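Local structure of amine oxidase domain-containing protein (Pyrococcus furiosus, 3NRN) at residues 270-275 and 317-322. The protein is of unknown function but binds adenosine monophosphate and is probably a flavin-type oxidoreductase related to amine oxidases. Numbering follows the deposited sequence.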
ATOM      1  N   ILE A 270      -7.230  -5.425   9.857  1.00 24.56           N
ATOM      2  CA  ILE A 270      -7.244  -4.830  11.176  1.00 22.53           C
ATOM      3  C   ILE A 270      -5.819  -4.505  11.570  1.00 26.24           C
ATOM      4  O   ILE A 270      -4.907  -5.310  11.372  1.00 25.08           O
ATOM      5  CB  ILE A 270      -7.879  -5.778  12.238  1.00 25.16           C
ATOM      6  CG1 ILE A 270      -9.350  -6.036  11.892  1.00 30.13           C
ATOM      7  CG2 ILE A 270      -7.779  -5.150  13.627  1.00 25.23           C
ATOM      8  CD1 ILE A 270     -10.130  -6.784  12.954  1.00 30.40           C
ATOM      9  N   LYS A 271      -5.635  -3.304  12.106  1.00 24.03           N
ATOM     10  CA  LYS A 271      -4.332  -2.843  12.550  1.00 29.13           C
ATOM     11  C   LYS A 271      -4.330  -2.714  14.064  1.00 27.94           C
ATOM     12  O   LYS A 271      -5.263  -2.172  14.654  1.00 33.80           O
ATOM     13  CB  LYS A 271      -4.007  -1.489  11.923  1.00 31.33           C
ATOM     14  CG  LYS A 271      -3.137  -1.566  10.679  1.00 34.20           C
ATOM     15  CD  LYS A 271      -3.102  -0.233   9.950  1.00 39.46           C
ATOM     16  CE  LYS A 271      -2.656   0.908  10.856  1.00 35.01           C
ATOM     17  NZ  LYS A 271      -2.882   2.223  10.183  1.00 38.34           N
ATOM     18  N   PHE A 272      -3.278  -3.227  14.685  1.00 28.87           N
ATOM     19  CA  PHE A 272      -3.136  -3.172  16.130  1.00 27.79           C
ATOM     20  C   PHE A 272      -1.957  -2.281  16.483  1.00 25.93           C
ATOM     21  O   PHE A 272      -0.829  -2.531  16.068  1.00 34.68           O
ATOM     22  CB  PHE A 272      -2.914  -4.582  16.689  1.00 20.34           C
ATOM     23  CG  PHE A 272      -4.102  -5.487  16.525  1.00 33.20           C
ATOM     24  CD1 PHE A 272      -5.076  -5.562  17.515  1.00 34.29           C
ATOM     25  CD2 PHE A 272      -4.273  -6.232  15.360  1.00 32.62           C
ATOM     26  CE1 PHE A 272      -6.204  -6.366  17.349  1.00 33.05           C
ATOM     27  CE2 PHE A 272      -5.398  -7.038  15.184  1.00 30.78           C
ATOM     28  CZ  PHE A 272      -6.365  -7.105  16.181  1.00 30.29           C
ATOM     29  N   ASN A 273      -2.229  -1.229  17.240  1.00 27.21           N
ATOM     30  CA  ASN A 273      -1.185  -0.308  17.666  1.00 29.36           C
ATOM     31  C   ASN A 273      -0.919  -0.658  19.131  1.00 28.10           C
ATOM     32  O   ASN A 273      -1.789  -0.476  19.980  1.00 35.41           O
ATOM     33  CB  ASN A 273      -1.684   1.130  17.519  1.00 24.46           C
ATOM     34  CG  ASN A 273      -2.088   1.466  16.083  1.00 31.48           C
ATOM     35  OD1 ASN A 273      -1.237   1.687  15.227  1.00 30.84           O
ATOM     36  ND2 ASN A 273      -3.392   1.486  15.818  1.00 21.84           N
ATOM     37  N   LEU A 274       0.278  -1.167  19.411  1.00 28.07           N
ATOM     38  CA  LEU A 274       0.647  -1.600  20.759  1.00 29.73           C
ATOM     39  C   LEU A 274       1.779  -0.785  21.378  1.00 31.32           C
ATOM     40  O   LEU A 274       2.830  -0.604  20.768  1.00 37.55           O
ATOM     41  CB  LEU A 274       1.055  -3.079  20.714  1.00 31.58           C
ATOM     42  CG  LEU A 274       1.327  -3.823  22.024  1.00 29.97           C
ATOM     43  CD1 LEU A 274       0.012  -4.072  22.751  1.00 31.97           C
ATOM     44  CD2 LEU A 274       2.018  -5.150  21.725  1.00 33.10           C
ATOM     45  N   ALA A 275       1.562  -0.302  22.598  1.00 37.83           N
ATOM     46  CA  ALA A 275       2.573   0.488  23.301  1.00 39.68           C
ATOM     47  C   ALA A 275       3.344  -0.393  24.280  1.00 44.17           C
ATOM     48  O   ALA A 275       2.888  -0.646  25.394  1.00 49.39           O
ATOM     49  CB  ALA A 275       1.910   1.641  24.045  1.00 41.95           C
ATOM     50  N   ALA A 317       0.796  -4.177  14.326  1.00 29.45           N
ATOM     51  CA  ALA A 317       0.547  -5.500  13.773  1.00 25.21           C
ATOM     52  C   ALA A 317      -0.584  -5.426  12.764  1.00 25.08           C
ATOM     53  O   ALA A 317      -1.539  -4.666  12.936  1.00 23.81           O
ATOM     54  CB  ALA A 317       0.190  -6.486  14.885  1.00 24.26           C
ATOM     55  N   HIS A 318      -0.473  -6.235  11.719  1.00 24.61           N
ATOM     56  CA  HIS A 318      -1.463  -6.278  10.652  1.00 24.31           C
ATOM     57  C   HIS A 318      -2.176  -7.618  10.661  1.00 24.00           C
ATOM     58  O   HIS A 318      -1.546  -8.660  10.816  1.00 21.17           O
ATOM     59  CB  HIS A 318      -0.765  -6.071   9.301  1.00 25.52           C
ATOM     60  CG  HIS A 318      -1.656  -6.268   8.113  1.00 27.70           C
ATOM     61  ND1 HIS A 318      -2.055  -7.512   7.676  1.00 34.33           N
ATOM     62  CD2 HIS A 318      -2.214  -5.375   7.261  1.00 31.24           C
ATOM     63  CE1 HIS A 318      -2.816  -7.379   6.604  1.00 25.94           C
ATOM     64  NE2 HIS A 318      -2.928  -6.091   6.332  1.00 31.32           N
HETATM   65  N   MSE A 319      -3.493  -7.583  10.493  1.00 26.17           N
HETATM   66  CA  MSE A 319      -4.295  -8.797  10.466  1.00 22.30           C
HETATM   67  C   MSE A 319      -5.269  -8.709   9.300  1.00 25.55           C
HETATM   68  O   MSE A 319      -6.061  -7.770   9.221  1.00 23.98           O
HETATM   69  CB  MSE A 319      -5.096  -8.960  11.776  1.00 25.40           C
HETATM   70  CG  MSE A 319      -6.015 -10.206  11.821  1.00 31.97           C
HETATM   71 SE   MSE A 319      -7.328 -10.228  13.121  1.00 20.84          SE
HETATM   72  CE  MSE A 319      -8.626  -9.480  12.259  1.00 46.24           C
ATOM     73  N   ALA A 320      -5.192  -9.668   8.386  1.00 20.84           N
ATOM     74  CA  ALA A 320      -6.126  -9.710   7.268  1.00 21.35           C
ATOM     75  C   ALA A 320      -7.429 -10.211   7.905  1.00 28.63           C
ATOM     76  O   ALA A 320      -7.449 -11.270   8.537  1.00 23.71           O
ATOM     77  CB  ALA A 320      -5.630 -10.690   6.207  1.00 18.45           C
ATOM     78  N   LEU A 321      -8.513  -9.458   7.761  1.00 22.72           N
ATOM     79  CA  LEU A 321      -9.769  -9.874   8.382  1.00 27.35           C
ATOM     80  C   LEU A 321     -10.439 -11.068   7.702  1.00 28.89           C
ATOM     81  O   LEU A 321     -10.940 -11.973   8.373  1.00 23.91           O
ATOM     82  CB  LEU A 321     -10.752  -8.702   8.427  1.00 31.68           C
ATOM     83  CG  LEU A 321     -12.103  -8.991   9.092  1.00 34.64           C
ATOM     84  CD1 LEU A 321     -11.904  -9.367  10.551  1.00 35.03           C
ATOM     85  CD2 LEU A 321     -12.989  -7.764   8.976  1.00 35.88           C
ATOM     86  N   LYS A 322     -10.438 -11.074   6.375  1.00 23.12           N
ATOM     87  CA  LYS A 322     -11.074 -12.145   5.622  1.00 18.58           C
ATOM     88  C   LYS A 322     -12.546 -12.136   6.026  1.00 26.35           C
ATOM     89  O   LYS A 322     -13.174 -11.074   6.021  1.00 23.78           O
ATOM     90  CB  LYS A 322     -10.394 -13.481   5.948  1.00 26.35           C
ATOM     91  CG  LYS A 322      -8.886 -13.435   5.677  1.00 35.05           C
ATOM     92  CD  LYS A 322      -8.182 -14.773   5.886  1.00 25.80           C
ATOM     93  CE  LYS A 322      -6.708 -14.664   5.504  1.00 24.17           C
ATOM     94  NZ  LYS A 322      -5.963 -15.952   5.635  1.00 27.47           N
TER
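Ile270, Lys271 and Phe272 pair with Met319, His318 and Ala317 as neighbouring antiparallel strands inside a mixed sheet. This sheet is separate from the parallel Rossmann-type sheet. Strand 345-351 flanks 269-277 on its other edge.

Four backbone hydrogen bonds join the segments. Ile270 and Met319 form one hydrogen-bonded pair: Ile270 N to Met319 O is 2.7 Å, and the return bond from Met319 N to Ile270 O is more bent, with 142° at the hydrogen. Phe272 and Ala317 form the next, with 2.9 Å from Phe272 N to Ala317 O. Between them Lys271 and His318 are a non-hydrogen-bonded pair, where Lys271 CA lies 3.4 Å from Ala317 O in a CA-H...O contact.

Ile270, Phe272, Ala317 and Met319 share one apolar face. Met319, a selenomethionine, has CG anti to its backbone N (chi1 178°), and its side chain runs beside that of Ile270. Its CB meets the Phe272 ring at the edge, in the ring plane, 3.9 Å from CE2. Phe272 CB also packs on Ala317 CB at 4.1 Å. Beyond the strand end, Leu321 lies near the tip of Ile270, whose outer carbon is doubtfully placed. Helix 326-340 covers this face; its Trp334 stacks edge-to-face with Phe272.

The opposite face carries Lys271 and His318. Lys271 NZ bonds to the carbonyl oxygens of Ser50 and Gly52.

The chemistry is thus divided: backbone bonds fix the register, apolar contacts join one face to the helix, and carbonyl oxygens hold the buried lysine amine on the other.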